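Local coordinates for microcompartments protein (Halothece sp. PCC 7418, PDB 5VGU) that assembles as a hexamer and probably forms tiles of the beta-carboxysome shell, as a CcmK4 protein of the bacterial microcompartment family, at residues 17-22 and 62-67; 22-27 and 45-50; 34-37 and 43-46; 52-57 and 76-81; 85-88 and 92-95. One frame throughout, in Å; residues are numbered along the deposited sequence.

In the fold
The chain opens with strand 5-12 and helix 14-27, then runs through the hairpin 30-39 and 42-49, helix 51-65 and strand 72-79. Contact 1 closes the longest loop, from helix 14-27 to the end of helix 51-65. Contacts 2 and 3 both lie within that loop and end on strand 42-49. Contact 2 seats helix 14-27 on this strand, and contact 3 zips the hairpin. Contact 4 crosses contact 1 along the chain, because strand 72-79 comes back to helix 51-65. Contact 5 follows in series and folds the segment after helix 84-89 back on it. R48 and E87 link contacts 2 and 5 by a salt bridge.

Contact 1: 17-22 and 62-67; sequences VLAAAD and IHAVDK
A20 and V65 make the apolar part of this contact between helix 14-27 and the last turns of helix 51-65. CB of A20 lies 3.9 Å from CG2 of V65. V65 holds CG1 anti to its backbone N (chi1 174°), which leaves CG2 beside that N and at the methyl of A20. A19 and A64 form an alanine pair, with CB of A19 4.4 Å from CB of A64.

The other close contacts are between side chain and backbone. CB of A64 comes within 3.5 Å of O of A19. In return, CB of A19 approaches O of A64 at 3.7 Å. No hydrogen bond spans the helices, and only van der Waals contact joins them here. Small residues let the backbones come close: the CA atoms of A20 and A64 are 5.2 Å apart.

These are the two helices that lie against the sheet of the BMC fold. A20 also packs on L9 and I45, and V65 on T11. A19 also touches V77 of a neighbouring subunit. The chemistry implies a join that rests on the fit of methyl groups, with no polar pair to set its direction.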
# COMPACT_ATOMS: atom_id res chain seq x y z
N VAL A 17 -2.46 18.81 1.56
CA VAL A 17 -2.23 18.65 2.99
C VAL A 17 -1.10 19.55 3.46
O VAL A 17 -1.11 20.05 4.59
CB VAL A 17 -2.00 17.14 3.30
CG1 VAL A 17 -0.52 16.80 3.53
CG2 VAL A 17 -2.86 16.70 4.46
N LEU A 18 -0.12 19.79 2.59
CA LEU A 18 0.94 20.75 2.90
C LEU A 18 0.36 22.15 3.06
O LEU A 18 0.65 22.85 4.04
CB LEU A 18 2.00 20.71 1.79
CG LEU A 18 3.10 21.78 1.77
CD1 LEU A 18 3.89 21.75 3.06
CD2 LEU A 18 4.07 21.58 0.59
N ALA A 19 -0.50 22.56 2.13
CA ALA A 19 -1.17 23.86 2.23
C ALA A 19 -2.00 23.97 3.50
O ALA A 19 -1.96 25.01 4.19
CB ALA A 19 -2.04 24.09 0.99
N ALA A 20 -2.80 22.94 3.81
CA ALA A 20 -3.65 23.00 4.99
C ALA A 20 -2.83 23.05 6.27
O ALA A 20 -3.16 23.81 7.19
CB ALA A 20 -4.61 21.79 5.02
N ALA A 21 -1.77 22.24 6.36
CA ALA A 21 -0.96 22.20 7.58
C ALA A 21 -0.34 23.56 7.86
O ALA A 21 -0.33 24.02 9.01
CB ALA A 21 0.14 21.14 7.45
N ASP A 22 0.20 24.19 6.83
CA ASP A 22 0.84 25.49 7.02
C ASP A 22 -0.17 26.54 7.47
O ASP A 22 0.11 27.33 8.37
CB ASP A 22 1.54 25.91 5.73
CG ASP A 22 2.45 27.09 5.92
OD1 ASP A 22 3.46 26.98 6.66
OD2 ASP A 22 2.12 28.14 5.35
N ILE A 62 -9.04 24.27 6.03
CA ILE A 62 -10.06 23.94 5.03
C ILE A 62 -9.98 24.91 3.86
O ILE A 62 -10.00 24.52 2.69
CB ILE A 62 -11.45 23.93 5.68
CG1 ILE A 62 -11.61 22.69 6.57
CG2 ILE A 62 -12.57 24.02 4.63
CD1 ILE A 62 -12.80 22.75 7.47
N HIS A 63 -9.89 26.20 4.16
CA HIS A 63 -9.81 27.19 3.09
C HIS A 63 -8.50 27.10 2.32
O HIS A 63 -8.49 27.36 1.12
CB HIS A 63 -10.04 28.58 3.68
CG HIS A 63 -11.48 28.81 4.03
ND1 HIS A 63 -12.05 28.32 5.18
CD2 HIS A 63 -12.48 29.43 3.35
CE1 HIS A 63 -13.33 28.64 5.21
NE2 HIS A 63 -13.62 29.32 4.11
N ALA A 64 -7.41 26.69 2.98
CA ALA A 64 -6.13 26.61 2.28
C ALA A 64 -6.10 25.48 1.26
O ALA A 64 -5.33 25.53 0.30
CB ALA A 64 -4.98 26.43 3.26
N VAL A 65 -6.91 24.43 1.46
CA VAL A 65 -6.86 23.32 0.51
C VAL A 65 -7.18 23.81 -0.90
O VAL A 65 -6.59 23.34 -1.88
CB VAL A 65 -7.80 22.18 0.94
CG1 VAL A 65 -7.83 21.12 -0.14
CG2 VAL A 65 -7.35 21.55 2.27
N ASP A 66 -8.12 24.75 -1.03
CA ASP A 66 -8.49 25.27 -2.35
C ASP A 66 -7.38 26.07 -3.01
O ASP A 66 -7.44 26.31 -4.22
CB ASP A 66 -9.74 26.14 -2.24
CG ASP A 66 -10.88 25.42 -1.55
OD1 ASP A 66 -11.12 24.24 -1.88
OD2 ASP A 66 -11.54 26.05 -0.70
N LYS A 67 -6.37 26.51 -2.25
CA LYS A 67 -5.24 27.19 -2.85
C LYS A 67 -4.26 26.24 -3.52
O LYS A 67 -3.36 26.71 -4.23
CB LYS A 67 -4.52 28.03 -1.78
CG LYS A 67 -5.46 28.98 -1.01
CD LYS A 67 -6.30 29.86 -1.94
CE LYS A 67 -7.17 30.85 -1.16
NZ LYS A 67 -6.36 31.82 -0.35

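Contact 2: 22-27 and 45-50; sequences DAMVKT and IIIRGD
M24 reaches from helix 14-27 down to I45 and I47 on strand 42-49, a helix-on-sheet contact in the alpha/beta core of the BMC fold. The packed part centres on one atom, the sulfur of M24. SD of M24 lies 3.7 Å from CD1 of I45, and these two side chains meet tip to tip. SD of M24 also lies 3.9 Å from CG2 of I47, whose side chain it passes at a slant. The CG of M24 sits anti to its carbonyl carbon (chi1 -76°) and the chain is extended beyond it, which carries the sulfur to the sheet. I45 and I47 are two apart on the strand, so both point to this helix. No hydrogen bond crosses between the segments. Helix 51-65 adds to the packing, with M58 on M24 and A57 on I47.

The contact thins out toward the end of the helix, where K26 and T27 are exposed and do not touch the strand. NZ of K26 forms a salt bridge with OD2 of D22, one turn back, and also bonds O of R81 of a neighbouring subunit. OD1 of D22 accepts from N of H83 of that subunit. The carboxylate thus ties the helix to the subunit interface, while M24 ties it to the core. At the C-terminal end, T27 turns its hydroxyl back on the helix. OG1 of T27 donates to O of A23 at 3.0 Å, tilted 32° from the carbonyl plane.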
# COMPACT_ATOMS: atom_id res chain seq x y z
N ASP A 22 0.20 24.19 6.83
CA ASP A 22 0.84 25.49 7.02
C ASP A 22 -0.17 26.54 7.47
O ASP A 22 0.11 27.33 8.37
CB ASP A 22 1.54 25.91 5.73
CG ASP A 22 2.45 27.09 5.92
OD1 ASP A 22 3.46 26.98 6.66
OD2 ASP A 22 2.12 28.14 5.35
N ALA A 23 -1.36 26.56 6.86
CA ALA A 23 -2.38 27.52 7.29
C ALA A 23 -2.80 27.28 8.72
O ALA A 23 -3.00 28.22 9.49
CB ALA A 23 -3.57 27.46 6.34
N MET A 24 -2.94 26.01 9.12
CA MET A 24 -3.40 25.69 10.46
C MET A 24 -2.47 26.24 11.51
O MET A 24 -2.90 26.95 12.44
CB MET A 24 -3.53 24.17 10.62
CG MET A 24 -4.73 23.56 9.95
SD MET A 24 -4.57 21.76 9.93
CE MET A 24 -6.27 21.27 9.74
N VAL A 25 -1.17 25.94 11.39
CA VAL A 25 -0.24 26.33 12.45
C VAL A 25 0.09 27.81 12.38
O VAL A 25 0.54 28.39 13.38
CB VAL A 25 1.06 25.51 12.40
CG1 VAL A 25 0.75 24.04 12.71
CG2 VAL A 25 1.79 25.66 11.06
N LYS A 26 -0.16 28.47 11.25
CA LYS A 26 0.03 29.91 11.19
C LYS A 26 -1.16 30.69 11.73
O LYS A 26 -1.00 31.87 12.05
CB LYS A 26 0.32 30.34 9.75
CG LYS A 26 1.74 30.05 9.31
CD LYS A 26 1.93 30.37 7.87
CE LYS A 26 3.40 30.23 7.49
NZ LYS A 26 3.55 30.31 6.01
N THR A 27 -2.35 30.08 11.83
CA THR A 27 -3.54 30.82 12.24
C THR A 27 -4.03 30.49 13.64
O THR A 27 -4.55 31.38 14.32
CB THR A 27 -4.71 30.62 11.27
OG1 THR A 27 -5.16 29.27 11.33
CG2 THR A 27 -4.31 30.95 9.85
N ILE A 45 -3.61 14.85 8.18
CA ILE A 45 -2.78 15.56 9.14
C ILE A 45 -3.57 15.70 10.44
O ILE A 45 -4.80 15.72 10.44
CB ILE A 45 -2.31 16.94 8.64
CG1 ILE A 45 -3.48 17.75 8.04
CG2 ILE A 45 -1.16 16.76 7.64
CD1 ILE A 45 -3.11 19.17 7.68
N ILE A 46 -2.83 15.81 11.55
CA ILE A 46 -3.39 15.84 12.90
C ILE A 46 -2.78 17.02 13.64
O ILE A 46 -1.55 17.14 13.74
CB ILE A 46 -3.13 14.54 13.67
CG1 ILE A 46 -3.74 13.33 12.92
CG2 ILE A 46 -3.71 14.62 15.07
CD1 ILE A 46 -2.77 12.66 12.02
N ILE A 47 -3.63 17.86 14.21
CA ILE A 47 -3.17 18.97 15.03
C ILE A 47 -3.75 18.79 16.43
O ILE A 47 -4.78 18.15 16.62
CB ILE A 47 -3.55 20.36 14.48
CG1 ILE A 47 -5.07 20.47 14.26
CG2 ILE A 47 -2.82 20.66 13.19
CD1 ILE A 47 -5.56 21.87 13.96
N ARG A 48 -3.06 19.38 17.41
CA ARG A 48 -3.52 19.43 18.79
C ARG A 48 -3.44 20.86 19.30
O ARG A 48 -2.56 21.63 18.91
CB ARG A 48 -2.69 18.55 19.70
CG ARG A 48 -2.65 17.06 19.29
CD ARG A 48 -4.02 16.37 19.42
NE ARG A 48 -4.50 16.34 20.79
CZ ARG A 48 -4.17 15.44 21.71
NH1 ARG A 48 -3.35 14.44 21.44
NH2 ARG A 48 -4.66 15.57 22.94
N GLY A 49 -4.35 21.16 20.22
CA GLY A 49 -4.35 22.44 20.90
C GLY A 49 -5.66 22.64 21.64
O GLY A 49 -6.52 21.75 21.71
N ASP A 50 -5.79 23.83 22.23
CA ASP A 50 -7.06 24.21 22.84
C ASP A 50 -8.18 24.15 21.81
O ASP A 50 -7.97 24.45 20.63
CB ASP A 50 -6.98 25.60 23.47
CG ASP A 50 -6.10 25.65 24.71
OD1 ASP A 50 -5.84 24.59 25.31
OD2 ASP A 50 -5.67 26.77 25.08

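Contact 3: 34-37 and 43-46; sequences GYIR and FTII
I36 and T44 form a hydrogen-bonded pair of the antiparallel hairpin 30-39 and 42-49. N of I36 donates to O of T44 at 2.8 Å, and N of T44 returns a bond to O of I36 at 2.9 Å. Both donors lie in the carbonyl planes. A third bond, from N of I46 to O of G34, is 3.1 Å long and tilted from its plane. The side chains of I36 and T44 lie side by side on one face, where CG1 of I36 also meets CD1 of I46 at 4.1 Å.

The opposite face carries Y35, R37, F43 and I45. Y35 and F43 lie alongside and meet at their ring edges, CE2 of Y35 to CD2 of F43, at 4.2 Å. With CG of Y35 between its backbone N and carbonyl carbon (chi1 84°), the ring lies beside F43. CB of Y35 rests 3.9 Å from CG2 of I45. R37 runs beside F43, and CG of R37 comes within 3.8 Å of CE2 of F43.

The next shell holds these groups in place. OG1 of T44 bonds to OE1 of E10, and F14 meets the F43 ring edge-to-face. Y35 packs on L90 of a neighbouring subunit. Within the sheet, strand 42-49 lies between 30-39 and 5-12. The F43 and I45 face is covered by helix 14-27, while P91 and I92 of the later loop lie on I36 and I46.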
# COMPACT_ATOMS: atom_id res chain seq x y z
N GLY A 34 1.55 15.10 13.48
CA GLY A 34 1.86 13.98 12.60
C GLY A 34 1.00 14.00 11.35
O GLY A 34 0.10 14.83 11.19
N TYR A 35 1.33 13.08 10.44
CA TYR A 35 0.54 12.86 9.24
C TYR A 35 0.52 11.37 8.93
O TYR A 35 1.36 10.60 9.42
CB TYR A 35 1.09 13.66 8.03
CG TYR A 35 2.23 13.00 7.26
CD1 TYR A 35 3.50 12.91 7.82
CD2 TYR A 35 2.04 12.51 5.96
CE1 TYR A 35 4.55 12.33 7.11
CE2 TYR A 35 3.09 11.93 5.25
CZ TYR A 35 4.34 11.83 5.84
OH TYR A 35 5.40 11.26 5.15
N ILE A 36 -0.46 10.98 8.11
CA ILE A 36 -0.67 9.59 7.71
C ILE A 36 -0.77 9.54 6.19
O ILE A 36 -1.53 10.31 5.59
CB ILE A 36 -1.97 8.99 8.31
CG1 ILE A 36 -2.10 9.25 9.80
CG2 ILE A 36 -2.04 7.49 8.01
CD1 ILE A 36 -3.46 8.80 10.38
N ARG A 37 -0.06 8.59 5.57
CA ARG A 37 -0.37 8.19 4.20
C ARG A 37 -1.51 7.19 4.27
O ARG A 37 -1.32 6.05 4.69
CB ARG A 37 0.83 7.53 3.54
CG ARG A 37 2.02 8.39 3.38
CD ARG A 37 3.00 7.71 2.41
NE ARG A 37 3.37 6.38 2.89
CZ ARG A 37 4.13 5.52 2.22
NH1 ARG A 37 4.63 5.84 1.03
NH2 ARG A 37 4.40 4.33 2.75
N PHE A 43 -3.93 11.86 2.20
CA PHE A 43 -3.01 12.19 3.27
C PHE A 43 -3.80 12.83 4.40
O PHE A 43 -4.68 13.67 4.15
CB PHE A 43 -1.91 13.14 2.80
CG PHE A 43 -0.97 12.53 1.78
CD1 PHE A 43 -1.31 12.49 0.45
CD2 PHE A 43 0.22 11.98 2.19
CE1 PHE A 43 -0.46 11.92 -0.48
CE2 PHE A 43 1.09 11.41 1.25
CZ PHE A 43 0.74 11.38 -0.07
N THR A 44 -3.52 12.41 5.62
CA THR A 44 -4.19 12.90 6.82
C THR A 44 -3.19 13.69 7.66
O THR A 44 -2.07 13.24 7.87
CB THR A 44 -4.74 11.74 7.68
OG1 THR A 44 -5.38 10.76 6.85
CG2 THR A 44 -5.70 12.22 8.73
N ILE A 45 -3.61 14.85 8.18
CA ILE A 45 -2.78 15.56 9.14
C ILE A 45 -3.57 15.70 10.44
O ILE A 45 -4.80 15.72 10.44
CB ILE A 45 -2.31 16.94 8.64
CG1 ILE A 45 -3.48 17.75 8.04
CG2 ILE A 45 -1.16 16.76 7.64
CD1 ILE A 45 -3.11 19.17 7.68
N ILE A 46 -2.83 15.81 11.55
CA ILE A 46 -3.39 15.84 12.90
C ILE A 46 -2.78 17.02 13.64
O ILE A 46 -1.55 17.14 13.74
CB ILE A 46 -3.13 14.54 13.67
CG1 ILE A 46 -3.74 13.33 12.92
CG2 ILE A 46 -3.71 14.62 15.07
CD1 ILE A 46 -2.77 12.66 12.02

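Contact 4: 52-57 and 76-81; sequences SEVKTA and WVIIPR
Helix 51-65 passes over strand 72-79 with the CA atoms of K55 and I78 7.5 Å apart, the nearest backbone pair, and no hydrogen bond joins the two segments. This is helix-on-sheet packing in the BMC fold, at a strand on the edge of the sheet within this chain. I78 carries the contact from the strand side. CG1 and CG2 of I78 both lie 4.0 Å from CG1 of V54, so one valine methyl sits against both branches of the isoleucine. The two side chains run past each other in opposite directions. Beyond this, CD1 of I78 reaches the helix backbone, 3.8 Å from CA of K55. It also touches CG of K55, whose chain crosses it at about a right angle. CG1 of I78 is anti to its carbonyl carbon (chi1 -63°) and the chain is extended (chi2 172°), which brings CD1 to K55.

An alanine at I78 is likely to leave V54 and the base of the K55 side chain without their partner and to open a gap under the helix.

V54 is the buried side of the contact and also packs on A5, V30 and I47. K55 lies at the exposed side, and its aliphatic part covers I78 while its end leads away. M58 touches I78 one turn further along the helix. On the outward side of the helix, T56 bonds back to the preceding turn. O of S52 accepts from both OG1 and N of T56, each at 3.2 Å, from opposite faces of its carbonyl plane.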
# COMPACT_ATOMS: atom_id res chain seq x y z
N SER A 52 -10.75 25.98 21.07
CA SER A 52 -11.03 27.18 20.28
C SER A 52 -9.93 27.43 19.24
O SER A 52 -10.20 27.88 18.13
CB SER A 52 -11.23 28.39 21.19
OG SER A 52 -10.03 28.70 21.88
N GLU A 53 -8.68 27.13 19.59
CA GLU A 53 -7.59 27.31 18.64
C GLU A 53 -7.64 26.26 17.53
O GLU A 53 -7.37 26.56 16.37
CB GLU A 53 -6.25 27.29 19.38
CG GLU A 53 -6.11 28.39 20.42
CD GLU A 53 -5.96 29.76 19.80
OE1 GLU A 53 -5.61 29.86 18.61
OE2 GLU A 53 -6.16 30.75 20.53
N VAL A 54 -8.03 25.03 17.86
CA VAL A 54 -8.19 24.00 16.83
C VAL A 54 -9.31 24.38 15.87
O VAL A 54 -9.21 24.15 14.66
CB VAL A 54 -8.42 22.62 17.48
CG1 VAL A 54 -8.82 21.57 16.43
CG2 VAL A 54 -7.16 22.20 18.21
N LYS A 55 -10.40 24.98 16.38
CA LYS A 55 -11.47 25.41 15.48
C LYS A 55 -10.97 26.45 14.50
O LYS A 55 -11.22 26.36 13.29
CB LYS A 55 -12.65 25.97 16.29
CG LYS A 55 -13.46 24.91 17.00
CD LYS A 55 -14.50 25.55 17.94
CE LYS A 55 -15.54 26.38 17.18
NZ LYS A 55 -16.50 27.04 18.11
N THR A 56 -10.25 27.46 15.00
CA THR A 56 -9.72 28.51 14.13
C THR A 56 -8.74 27.95 13.12
O THR A 56 -8.77 28.31 11.94
CB THR A 56 -9.05 29.58 14.99
OG1 THR A 56 -10.03 30.15 15.86
CG2 THR A 56 -8.44 30.66 14.13
N ALA A 57 -7.82 27.09 13.58
CA ALA A 57 -6.86 26.47 12.66
C ALA A 57 -7.56 25.63 11.60
O ALA A 57 -7.18 25.66 10.42
CB ALA A 57 -5.86 25.63 13.44
N TRP A 76 -12.83 15.72 7.47
CA TRP A 76 -12.18 16.36 8.61
C TRP A 76 -13.08 16.21 9.84
O TRP A 76 -14.28 15.95 9.73
CB TRP A 76 -11.87 17.84 8.34
CG TRP A 76 -13.09 18.71 8.19
CD1 TRP A 76 -13.76 19.00 7.03
CD2 TRP A 76 -13.78 19.43 9.23
NE1 TRP A 76 -14.82 19.85 7.28
CE2 TRP A 76 -14.85 20.12 8.63
CE3 TRP A 76 -13.59 19.55 10.61
CZ2 TRP A 76 -15.73 20.90 9.36
CZ3 TRP A 76 -14.47 20.33 11.33
CH2 TRP A 76 -15.52 21.00 10.70
N VAL A 77 -12.46 16.37 11.00
CA VAL A 77 -13.20 16.31 12.26
C VAL A 77 -12.42 17.07 13.32
O VAL A 77 -11.20 17.21 13.25
CB VAL A 77 -13.47 14.84 12.69
CG1 VAL A 77 -12.24 14.20 13.31
CG2 VAL A 77 -14.64 14.82 13.68
N ILE A 78 -13.15 17.56 14.33
CA ILE A 78 -12.56 18.03 15.57
C ILE A 78 -13.13 17.19 16.70
O ILE A 78 -14.35 17.02 16.80
CB ILE A 78 -12.84 19.53 15.80
CG1 ILE A 78 -12.19 20.36 14.70
CG2 ILE A 78 -12.38 19.93 17.21
CD1 ILE A 78 -12.56 21.84 14.69
N ILE A 79 -12.25 16.65 17.53
CA ILE A 79 -12.59 15.92 18.74
C ILE A 79 -12.15 16.78 19.91
O ILE A 79 -10.95 16.84 20.23
CB ILE A 79 -11.92 14.54 18.79
CG1 ILE A 79 -12.21 13.74 17.52
CG2 ILE A 79 -12.30 13.78 20.06
CD1 ILE A 79 -13.65 13.50 17.25
N PRO A 80 -13.08 17.43 20.62
CA PRO A 80 -12.66 18.47 21.56
C PRO A 80 -11.81 18.00 22.70
O PRO A 80 -11.04 18.83 23.23
CB PRO A 80 -13.99 19.06 22.03
CG PRO A 80 -14.90 18.85 20.88
CD PRO A 80 -14.51 17.54 20.28
N ARG A 81 -11.95 16.75 23.16
CA ARG A 81 -11.26 16.32 24.36
C ARG A 81 -11.07 14.80 24.35
O ARG A 81 -11.81 14.07 25.02
CB ARG A 81 -12.08 16.77 25.57
CG ARG A 81 -11.38 16.76 26.88
CD ARG A 81 -12.28 17.51 27.88
NE ARG A 81 -11.59 17.75 29.13
CZ ARG A 81 -10.77 18.77 29.35
NH1 ARG A 81 -10.52 19.66 28.40
NH2 ARG A 81 -10.20 18.90 30.54

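Contact 5: 85-88 and 92-95; sequences NVEC and IAYN
The short helix 84-89 and the loop after it follow the last strand of the BMC-fold sheet, and I92 folds back on the helix it has just left. CG1 of I92 lies 3.6 Å from CA of E87, and CD1 of I92 is nearly as close at 3.7 Å from the same atom. The tip of I92 therefore rests on helix backbone. CG1 stands between its own backbone N and carbonyl carbon (chi1 65°), which brings the end of the chain nearer to the helix. CD1 of I92 also meets CG1 of V86 at 4.1 Å. No hydrogen bond joins the two segments.

A glycine in place of I92 would probably uncover the backbone at E87, cost V86 one of its apolar neighbours and let the loop shift on the helix.

I92 lies between the helix and the sheet, since it also touches I46. A neighbouring subunit adds to the packing, with its F14 on I92 and its L18 on V86. The polar end of E87 points to other partners. OE1 makes a salt bridge with R48, and OE2 accepts from N of S2. R48 also bonds O of I92, so one guanidinium grips both halves of the contact. The extended chain of E87 passes along A93 on its way there, with CG of E87 3.7 Å from CB of A93.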
# COMPACT_ATOMS: atom_id res chain seq x y z
N ASN A 85 -7.19 6.54 25.79
CA ASN A 85 -7.05 5.29 25.02
C ASN A 85 -6.99 5.57 23.52
O ASN A 85 -6.25 4.90 22.79
CB ASN A 85 -8.22 4.37 25.39
CG ASN A 85 -8.10 2.97 24.87
OD1 ASN A 85 -7.19 2.58 24.10
ND2 ASN A 85 -9.06 2.18 25.27
N VAL A 86 -7.75 6.56 23.05
CA VAL A 86 -7.72 6.94 21.64
C VAL A 86 -6.38 7.57 21.30
O VAL A 86 -5.79 7.29 20.26
CB VAL A 86 -8.89 7.89 21.33
CG1 VAL A 86 -8.85 8.37 19.89
CG2 VAL A 86 -10.21 7.23 21.62
N GLU A 87 -5.91 8.47 22.17
CA GLU A 87 -4.62 9.12 21.98
C GLU A 87 -3.48 8.10 21.97
O GLU A 87 -2.49 8.26 21.24
CB GLU A 87 -4.40 10.15 23.08
CG GLU A 87 -3.08 10.88 22.98
CD GLU A 87 -2.89 11.86 24.10
OE1 GLU A 87 -2.78 13.07 23.82
OE2 GLU A 87 -2.87 11.41 25.27
N CYS A 88 -3.61 7.05 22.78
CA CYS A 88 -2.61 5.99 22.82
C CYS A 88 -2.60 5.18 21.54
O CYS A 88 -1.54 4.95 20.94
CB CYS A 88 -2.89 5.09 24.03
SG CYS A 88 -1.95 3.57 24.07
N ILE A 92 -2.18 10.34 17.20
CA ILE A 92 -2.63 11.70 17.46
C ILE A 92 -1.95 12.36 18.64
O ILE A 92 -2.29 13.50 18.97
CB ILE A 92 -4.16 11.76 17.65
CG1 ILE A 92 -4.60 10.99 18.91
CG2 ILE A 92 -4.87 11.26 16.40
CD1 ILE A 92 -6.02 11.32 19.36
N ALA A 93 -1.02 11.68 19.31
CA ALA A 93 -0.39 12.22 20.50
C ALA A 93 0.69 13.24 20.15
O ALA A 93 1.27 13.21 19.06
CB ALA A 93 0.22 11.08 21.33
N TYR A 94 0.94 14.16 21.07
CA TYR A 94 2.17 14.92 21.04
C TYR A 94 3.36 13.96 21.10
O TYR A 94 3.24 12.83 21.59
CB TYR A 94 2.23 15.90 22.22
CG TYR A 94 1.30 17.08 22.16
CD1 TYR A 94 1.58 18.17 21.35
CD2 TYR A 94 0.15 17.13 22.96
CE1 TYR A 94 0.75 19.27 21.31
CE2 TYR A 94 -0.69 18.22 22.92
CZ TYR A 94 -0.38 19.30 22.10
OH TYR A 94 -1.21 20.40 22.06
N ASN A 95 4.48 14.39 20.53
CA ASN A 95 5.70 13.59 20.52
C ASN A 95 6.91 14.50 20.70
O ASN A 95 6.82 15.73 20.61
CB ASN A 95 5.81 12.78 19.22
CG ASN A 95 5.82 13.67 18.00
OD1 ASN A 95 6.74 14.45 17.81
ND2 ASN A 95 4.77 13.58 17.18